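Voltage-sensor containing phosphatase (Ciona intestinalis, PDB 3V0D) probably removes phosphate from membrane phosphoinositides under control of a voltage sensor, using a PTEN-like phosphatase region joined to a C2 domain. Local coordinates at residues D109-V112 against W113-D117; L154-F157 against G158-R161; V215-N219 against G220-S224. The protein carries 1 engineered substitution. All coordinates share one frame; numbering follows the deposited sequence. Where two conformers were deposited one is given.

Contact 1 of 3, residues D109-V112 against W113-D117; sequences DAKV and WMTSD
Met114 lies back over the carbonyl of Ala110, one helical turn earlier, with its CG 3.2 Å from Ala110 O. The same oxygen accepts the backbone N-H of Met114 at 2.8 Å, so backbone and side chain crowd one carbonyl. CG stands beside the backbone N (chi1 -65°), and two further bends carry the sulfur away from this turn. Trp113 repeats the theme a residue earlier: its N donates to Asp109 O at 3.1 Å, its CB rests against that oxygen, and its indole leads off the turn.

Two hydroxyls turn back on the carbonyls of the preceding turn. In the Thr115 conformer described here, one of two modelled, OG1 donates to Lys111 O at 2.6 Å while Thr115 N donates to the same oxygen at 2.9 Å. The two donors arrive from opposite faces of the carbonyl plane, the hydroxyl well above it, so in this conformer Lys111 O accepts two bonds. Ser116 OG, turned between its backbone N and carbonyl carbon (chi1 65°), reaches Trp113 O at 2.9 Å, again from above the plane. A water donates to both Ser116 OG and Val112 O.

Beyond the turn, Asp109 forms a salt bridge with Arg68 and a hydrogen bond with Tyr70, Lys111 pairs with Glu143, and Trp113 NE1 bonds to Val121 O while its ring stacks with His120. Helix 100-115 is thus laid against the sheet, with Trp113 on Arg68 of strand 67-73 and on Ile122 of strand 121-125, and Ala110 and Met114 meeting Trp140 of helix 131-143.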
loop_
_atom_site.group_PDB
_atom_site.type_symbol
_atom_site.label_atom_id
_atom_site.label_comp_id
_atom_site.label_asym_id
_atom_site.label_seq_id
_atom_site.Cartn_x
_atom_site.Cartn_y
_atom_site.Cartn_z
ATOM N N ASP A 109 -17.616 3.647 -6.416
ATOM C CA ASP A 109 -18.450 2.458 -6.441
ATOM C C ASP A 109 -19.104 2.197 -5.081
ATOM O O ASP A 109 -20.317 1.950 -4.981
ATOM C CB ASP A 109 -17.640 1.257 -6.920
ATOM C CG ASP A 109 -18.456 -0.028 -6.927
ATOM O OD1 ASP A 109 -18.543 -0.695 -5.888
ATOM O OD2 ASP A 109 -19.082 -0.328 -7.976
ATOM N N ALA A 110 -18.299 2.297 -4.023
ATOM C CA ALA A 110 -18.806 2.102 -2.678
ATOM C C ALA A 110 -19.818 3.200 -2.309
ATOM O O ALA A 110 -20.849 2.912 -1.692
ATOM C CB ALA A 110 -17.654 2.035 -1.669
ATOM N N LYS A 111 -19.522 4.454 -2.687
ATOM C CA LYS A 111 -20.448 5.550 -2.384
ATOM C C LYS A 111 -21.818 5.305 -3.011
ATOM O O LYS A 111 -22.850 5.467 -2.334
ATOM C CB LYS A 111 -19.871 6.910 -2.778
ATOM C CG LYS A 111 -20.428 8.045 -1.919
ATOM C CD LYS A 111 -19.667 9.365 -2.048
ATOM C CE LYS A 111 -20.076 10.418 -0.948
ATOM N NZ LYS A 111 -19.847 10.066 0.530
ATOM N N VAL A 112 -21.838 4.944 -4.292
ATOM C CA VAL A 112 -23.097 4.709 -5.015
ATOM C C VAL A 112 -23.872 3.574 -4.338
ATOM O O VAL A 112 -25.076 3.661 -4.112
ATOM C CB VAL A 112 -22.832 4.442 -6.508
ATOM C CG1 VAL A 112 -24.078 3.932 -7.232
ATOM C CG2 VAL A 112 -22.341 5.716 -7.199
ATOM N N TRP A 113 -23.170 2.497 -4.017
ATOM C CA TRP A 113 -23.793 1.354 -3.374
ATOM C C TRP A 113 -24.353 1.710 -2.006
ATOM O O TRP A 113 -25.487 1.353 -1.678
ATOM C CB TRP A 113 -22.774 0.228 -3.289
ATOM C CG TRP A 113 -23.205 -0.892 -2.403
ATOM C CD1 TRP A 113 -22.662 -1.224 -1.206
ATOM C CD2 TRP A 113 -24.244 -1.837 -2.652
ATOM N NE1 TRP A 113 -23.300 -2.292 -0.681
ATOM C CE2 TRP A 113 -24.295 -2.687 -1.535
ATOM C CE3 TRP A 113 -25.162 -2.019 -3.699
ATOM C CZ2 TRP A 113 -25.200 -3.743 -1.436
ATOM C CZ3 TRP A 113 -26.073 -3.073 -3.594
ATOM C CH2 TRP A 113 -26.076 -3.917 -2.467
ATOM N N MET A 114 -23.569 2.415 -1.196
ATOM C CA MET A 114 -23.973 2.686 0.165
ATOM C C MET A 114 -25.078 3.746 0.230
ATOM O O MET A 114 -25.969 3.671 1.070
ATOM C CB MET A 114 -22.756 3.044 1.026
ATOM C CG MET A 114 -21.779 1.852 1.170
ATOM S SD MET A 114 -22.468 0.541 2.158
ATOM C CE MET A 114 -21.688 0.937 3.672
ATOM N N THR A 115 -25.074 4.705 -0.679
ATOM C CA THR A 115 -26.033 5.799 -0.536
ATOM C C THR A 115 -27.445 5.315 -0.800
ATOM O O THR A 115 -28.412 5.908 -0.321
ATOM C CB THR A 115 -25.657 6.904 -1.537
ATOM O OG1 THR A 115 -24.336 7.363 -1.260
ATOM C CG2 THR A 115 -26.552 8.072 -1.380
ATOM N N SER A 116 -27.575 4.234 -1.558
ATOM C CA SER A 116 -28.886 3.792 -1.987
ATOM C C SER A 116 -29.746 3.124 -0.899
ATOM O O SER A 116 -30.958 3.032 -1.070
ATOM C CB SER A 116 -28.772 2.891 -3.215
ATOM O OG SER A 116 -28.079 1.696 -2.904
ATOM N N ASP A 117 -29.150 2.696 0.221
ATOM C CA ASP A 117 -29.896 1.965 1.258
ATOM C C ASP A 117 -29.070 1.985 2.544
ATOM O O ASP A 117 -27.921 1.569 2.525
ATOM C CB ASP A 117 -30.145 0.543 0.726
ATOM C CG ASP A 117 -30.934 -0.377 1.659
ATOM O OD1 ASP A 117 -31.536 -1.322 1.099
ATOM O OD2 ASP A 117 -30.916 -0.245 2.901
HETATM O O HOH W 1 -26.866 1.182 -5.350
#

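Contact 2 of 3, residues L154-F157 against G158-R161; sequences LEYF and GSRR
Gly158 continues the helix with a 2.9 Å bond from its N to Leu154 O. Ser159 follows with two links: its N donates to Glu155 O, and its OG turns back to Tyr156 O at 2.8 Å. The hydroxyl sits between its backbone N and carbonyl carbon (chi1 79°), from where it shares the Tyr156 oxygen with Arg160 N. Arg160, in one of two modelled conformers, crosses the tyrosine ring. Its CG lies over one face, 3.9 Å from the Tyr156 centroid in a CH-pi contact, and a bend at chi2 brings the guanidinium back so that Tyr156 CE1 sits over its centre, the two planes 46° apart. In this conformer NH1 also donates to Ser159 OG, while Tyr156 OH is bonded to Val30 O.

Arg161 runs alongside Phe157, pointing the same way, with CB over the ring face 4.0 Å from the Phe157 centroid. Its N donates to Phe157 O at 2.9 Å. Beyond the ring, NE and NH2 donate to the carbonyls of Gly129 and Gly128, and NH1 meets Asp26 in a salt bridge and Thr28 in a hydrogen bond.

Both rings carry an arginine from the next turn, in i to i+4 pairs along one helix. The second pair ties the end of helix 150-161 to the loop that by sequence corresponds to the phosphate-binding P-loop of protein tyrosine phosphatases.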
loop_
_atom_site.group_PDB
_atom_site.type_symbol
_atom_site.label_atom_id
_atom_site.label_comp_id
_atom_site.label_asym_id
_atom_site.label_seq_id
_atom_site.Cartn_x
_atom_site.Cartn_y
_atom_site.Cartn_z
ATOM N N LEU A 154 -6.761 5.145 10.065
ATOM C CA LEU A 154 -5.834 4.007 10.076
ATOM C C LEU A 154 -5.765 3.387 11.458
ATOM O O LEU A 154 -5.792 2.173 11.596
ATOM C CB LEU A 154 -4.440 4.476 9.650
ATOM C CG LEU A 154 -4.316 4.706 8.149
ATOM C CD1 LEU A 154 -3.149 5.624 7.843
ATOM C CD2 LEU A 154 -4.140 3.359 7.446
ATOM N N GLU A 155 -5.651 4.210 12.496
ATOM C CA GLU A 155 -5.567 3.685 13.844
ATOM C C GLU A 155 -6.858 3.006 14.232
ATOM O O GLU A 155 -6.818 1.991 14.920
ATOM C CB GLU A 155 -5.219 4.794 14.816
ATOM C CG GLU A 155 -3.776 5.195 14.694
ATOM C CD GLU A 155 -3.254 6.048 15.807
ATOM O OE1 GLU A 155 -2.077 6.439 15.701
ATOM O OE2 GLU A 155 -3.980 6.321 16.775
ATOM N N TYR A 156 -8.003 3.518 13.791
ATOM C CA TYR A 156 -9.277 2.866 14.073
ATOM C C TYR A 156 -9.331 1.486 13.405
ATOM O O TYR A 156 -9.685 0.474 14.040
ATOM C CB TYR A 156 -10.458 3.743 13.651
ATOM C CG TYR A 156 -11.766 3.065 13.920
ATOM C CD1 TYR A 156 -12.272 2.999 15.223
ATOM C CD2 TYR A 156 -12.523 2.509 12.894
ATOM C CE1 TYR A 156 -13.466 2.359 15.500
ATOM C CE2 TYR A 156 -13.729 1.880 13.161
ATOM C CZ TYR A 156 -14.190 1.794 14.458
ATOM O OH TYR A 156 -15.388 1.175 14.745
ATOM N N PHE A 157 -8.964 1.421 12.127
ATOM C CA PHE A 157 -8.906 0.125 11.460
ATOM C C PHE A 157 -7.990 -0.822 12.228
ATOM O O PHE A 157 -8.351 -1.974 12.489
ATOM C CB PHE A 157 -8.402 0.282 10.007
ATOM C CG PHE A 157 -8.185 -1.040 9.347
ATOM C CD1 PHE A 157 -9.258 -1.790 8.862
ATOM C CD2 PHE A 157 -6.904 -1.579 9.249
ATOM C CE1 PHE A 157 -9.048 -3.049 8.289
ATOM C CE2 PHE A 157 -6.694 -2.844 8.669
ATOM C CZ PHE A 157 -7.770 -3.569 8.193
ATOM N N GLY A 158 -6.809 -0.323 12.586
ATOM C CA GLY A 158 -5.869 -1.168 13.319
ATOM C C GLY A 158 -6.456 -1.641 14.649
ATOM O O GLY A 158 -6.296 -2.801 14.998
ATOM N N SER A 159 -7.165 -0.763 15.357
ATOM C CA SER A 159 -7.756 -1.107 16.649
ATOM C C SER A 159 -8.834 -2.164 16.529
ATOM O O SER A 159 -9.080 -2.920 17.468
ATOM C CB SER A 159 -8.319 0.139 17.346
ATOM O OG SER A 159 -9.588 0.563 16.855
ATOM N N ARG A 160 -9.507 -2.203 15.379
ATOM C CA ARG A 160 -10.608 -3.164 15.183
ATOM C C ARG A 160 -10.145 -4.487 14.600
ATOM O O ARG A 160 -10.737 -5.515 14.897
ATOM C CB ARG A 160 -11.739 -2.542 14.354
ATOM C CG ARG A 160 -12.400 -1.354 15.043
ATOM C CD ARG A 160 -12.344 -1.525 16.558
ATOM N NE ARG A 160 -13.370 -0.772 17.247
ATOM C CZ ARG A 160 -13.144 0.192 18.127
ATOM N NH1 ARG A 160 -11.901 0.564 18.448
ATOM N NH2 ARG A 160 -14.192 0.766 18.700
ATOM N N ARG A 161 -9.118 -4.455 13.752
ATOM C CA ARG A 161 -8.721 -5.600 12.949
ATOM C C ARG A 161 -7.443 -6.288 13.431
ATOM O O ARG A 161 -7.175 -7.423 13.036
ATOM C CB ARG A 161 -8.622 -5.157 11.469
ATOM C CG ARG A 161 -8.347 -6.249 10.468
ATOM C CD ARG A 161 -9.531 -7.224 10.343
ATOM N NE ARG A 161 -9.174 -8.243 9.368
ATOM C CZ ARG A 161 -9.549 -9.516 9.413
ATOM N NH1 ARG A 161 -10.435 -9.941 10.311
ATOM N NH2 ARG A 161 -9.078 -10.353 8.505
#

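Contact 3 of 3, residues V215-N219 against G220-S224; sequences VGRGN and GSDLS
Arg217 N donates to Asp222 OD1 at 3.0 Å, meeting the carboxylate from far above its plane, 71° out. The carboxylate stands between its own backbone N and carbonyl carbon (chi1 52°), which turns it back toward the 215-219 loop. OD1 also accepts a hydrogen bond from a water, 2.7 Å away; that water donates to Val215 O as well and accepts from Gly220 N, joining three polar groups of the loop. The other oxygen, OD2, is taken by Ser276 OG outside the loop and lies against Gly216 CA.

Asn219 OD1 is likewise doubly used. Ser221 OG gives it a 2.7 Å bond in the carbonyl plane, on a lone pair, whereas Ser221 N arrives at 3.0 Å tilted 33° from that plane. The backbone bond makes Asn219 to Ser221 an Asx turn. A second water accepts from Asn219 ND2, with only a weak bond to Ser221 OG. Ser221 OG also lies 3.5 Å from Arg217 CB.

Backbone bonds Gly218 N to Val215 O and Leu223 N to Gly220 O close a type II' and a type I beta turn. Here the two turns, bridged by the side chains of Asp222 and Asn219, make up part of the loop from strand 202-210 to strand 223-229 of the C2 domain.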
loop_
_atom_site.group_PDB
_atom_site.type_symbol
_atom_site.label_atom_id
_atom_site.label_comp_id
_atom_site.label_asym_id
_atom_site.label_seq_id
_atom_site.Cartn_x
_atom_site.Cartn_y
_atom_site.Cartn_z
ATOM N N VAL A 215 24.700 -0.649 5.377
ATOM C CA VAL A 215 23.649 -1.051 4.444
ATOM C C VAL A 215 24.342 -1.709 3.245
ATOM O O VAL A 215 24.991 -1.030 2.453
ATOM C CB VAL A 215 22.798 0.177 3.975
ATOM C CG1 VAL A 215 21.711 -0.293 3.011
ATOM C CG2 VAL A 215 22.181 0.884 5.191
ATOM N N GLY A 216 24.240 -3.034 3.142
ATOM C CA GLY A 216 24.984 -3.773 2.113
ATOM C C GLY A 216 26.480 -3.542 2.268
ATOM O O GLY A 216 27.023 -3.705 3.368
ATOM N N ARG A 217 27.139 -3.107 1.197
ATOM C CA ARG A 217 28.574 -2.822 1.236
ATOM C C ARG A 217 28.887 -1.479 1.877
ATOM O O ARG A 217 30.060 -1.151 2.092
ATOM C CB ARG A 217 29.150 -2.815 -0.182
ATOM C CG ARG A 217 29.302 -4.176 -0.836
ATOM C CD ARG A 217 30.252 -5.092 -0.087
ATOM N NE ARG A 217 31.664 -4.806 -0.340
ATOM C CZ ARG A 217 32.497 -4.245 0.533
ATOM N NH1 ARG A 217 32.077 -3.899 1.745
ATOM N NH2 ARG A 217 33.761 -4.029 0.195
ATOM N N GLY A 218 27.848 -0.694 2.165
ATOM C CA GLY A 218 28.037 0.557 2.912
ATOM C C GLY A 218 28.515 1.726 2.079
ATOM O O GLY A 218 28.901 2.754 2.623
ATOM N N ASN A 219 28.467 1.587 0.749
ATOM C CA ASN A 219 28.954 2.635 -0.137
ATOM C C ASN A 219 28.181 2.715 -1.452
ATOM O O ASN A 219 28.646 3.339 -2.413
ATOM C CB ASN A 219 30.451 2.440 -0.413
ATOM C CG ASN A 219 30.734 1.107 -1.057
ATOM O OD1 ASN A 219 29.819 0.433 -1.536
ATOM N ND2 ASN A 219 31.994 0.712 -1.084
ATOM N N GLY A 220 27.016 2.070 -1.498
ATOM C CA GLY A 220 26.187 2.074 -2.699
ATOM C C GLY A 220 26.580 1.062 -3.759
ATOM O O GLY A 220 25.810 0.843 -4.686
ATOM N N SER A 221 27.752 0.426 -3.645
ATOM C CA SER A 221 28.265 -0.386 -4.728
ATOM C C SER A 221 27.442 -1.639 -4.985
ATOM O O SER A 221 27.507 -2.186 -6.087
ATOM C CB SER A 221 29.732 -0.767 -4.481
ATOM O OG SER A 221 29.870 -1.617 -3.345
ATOM N N ASP A 222 26.701 -2.122 -3.989
ATOM C CA ASP A 222 25.866 -3.299 -4.166
ATOM C C ASP A 222 24.482 -2.977 -4.745
ATOM O O ASP A 222 23.750 -3.902 -5.070
ATOM C CB ASP A 222 25.675 -4.031 -2.825
ATOM C CG ASP A 222 25.187 -3.101 -1.714
ATOM O OD1 ASP A 222 25.948 -2.183 -1.356
ATOM O OD2 ASP A 222 24.047 -3.276 -1.223
ATOM N N LEU A 223 24.116 -1.700 -4.833
ATOM C CA LEU A 223 22.730 -1.325 -5.068
ATOM C C LEU A 223 22.377 -1.131 -6.536
ATOM O O LEU A 223 23.195 -0.677 -7.355
ATOM C CB LEU A 223 22.394 -0.039 -4.296
ATOM C CG LEU A 223 22.446 -0.137 -2.764
ATOM C CD1 LEU A 223 22.190 1.227 -2.147
ATOM C CD2 LEU A 223 21.472 -1.178 -2.218
ATOM N N SER A 224 21.112 -1.396 -6.815
ATOM C CA SER A 224 20.498 -1.031 -8.084
ATOM C C SER A 224 19.106 -0.494 -7.769
ATOM O O SER A 224 18.548 -0.755 -6.701
ATOM C CB SER A 224 20.461 -2.207 -9.060
ATOM O OG SER A 224 19.873 -3.329 -8.461
HETATM O O HOH W 2 25.449 0.212 -0.108
HETATM O O HOH W 3 33.163 -1.392 -2.769
#

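Contacts 1 and 2 share the phosphatase region and contact 3 belongs to the C2 domain. The first two have centres 23 Å apart and nearest atoms about 12 Å apart, yet both pack on helix 131-143: residues 109-117 through Trp140, residues 154-161 through Val137, Ser138 and Leu141. Through Arg161, contact 2 is tied to the probable catalytic signature loop, whose nucleophile position is probably the engineered serine. Contact 3 is remote from both, its centre 37 Å from that of contact 2 and 50 Å from that of contact 1, across the chain's centre. All three are local: hydroxyls on helix carbonyls in contact 1, arginines over rings in contact 2, carboxylate and amide in a loop in contact 3.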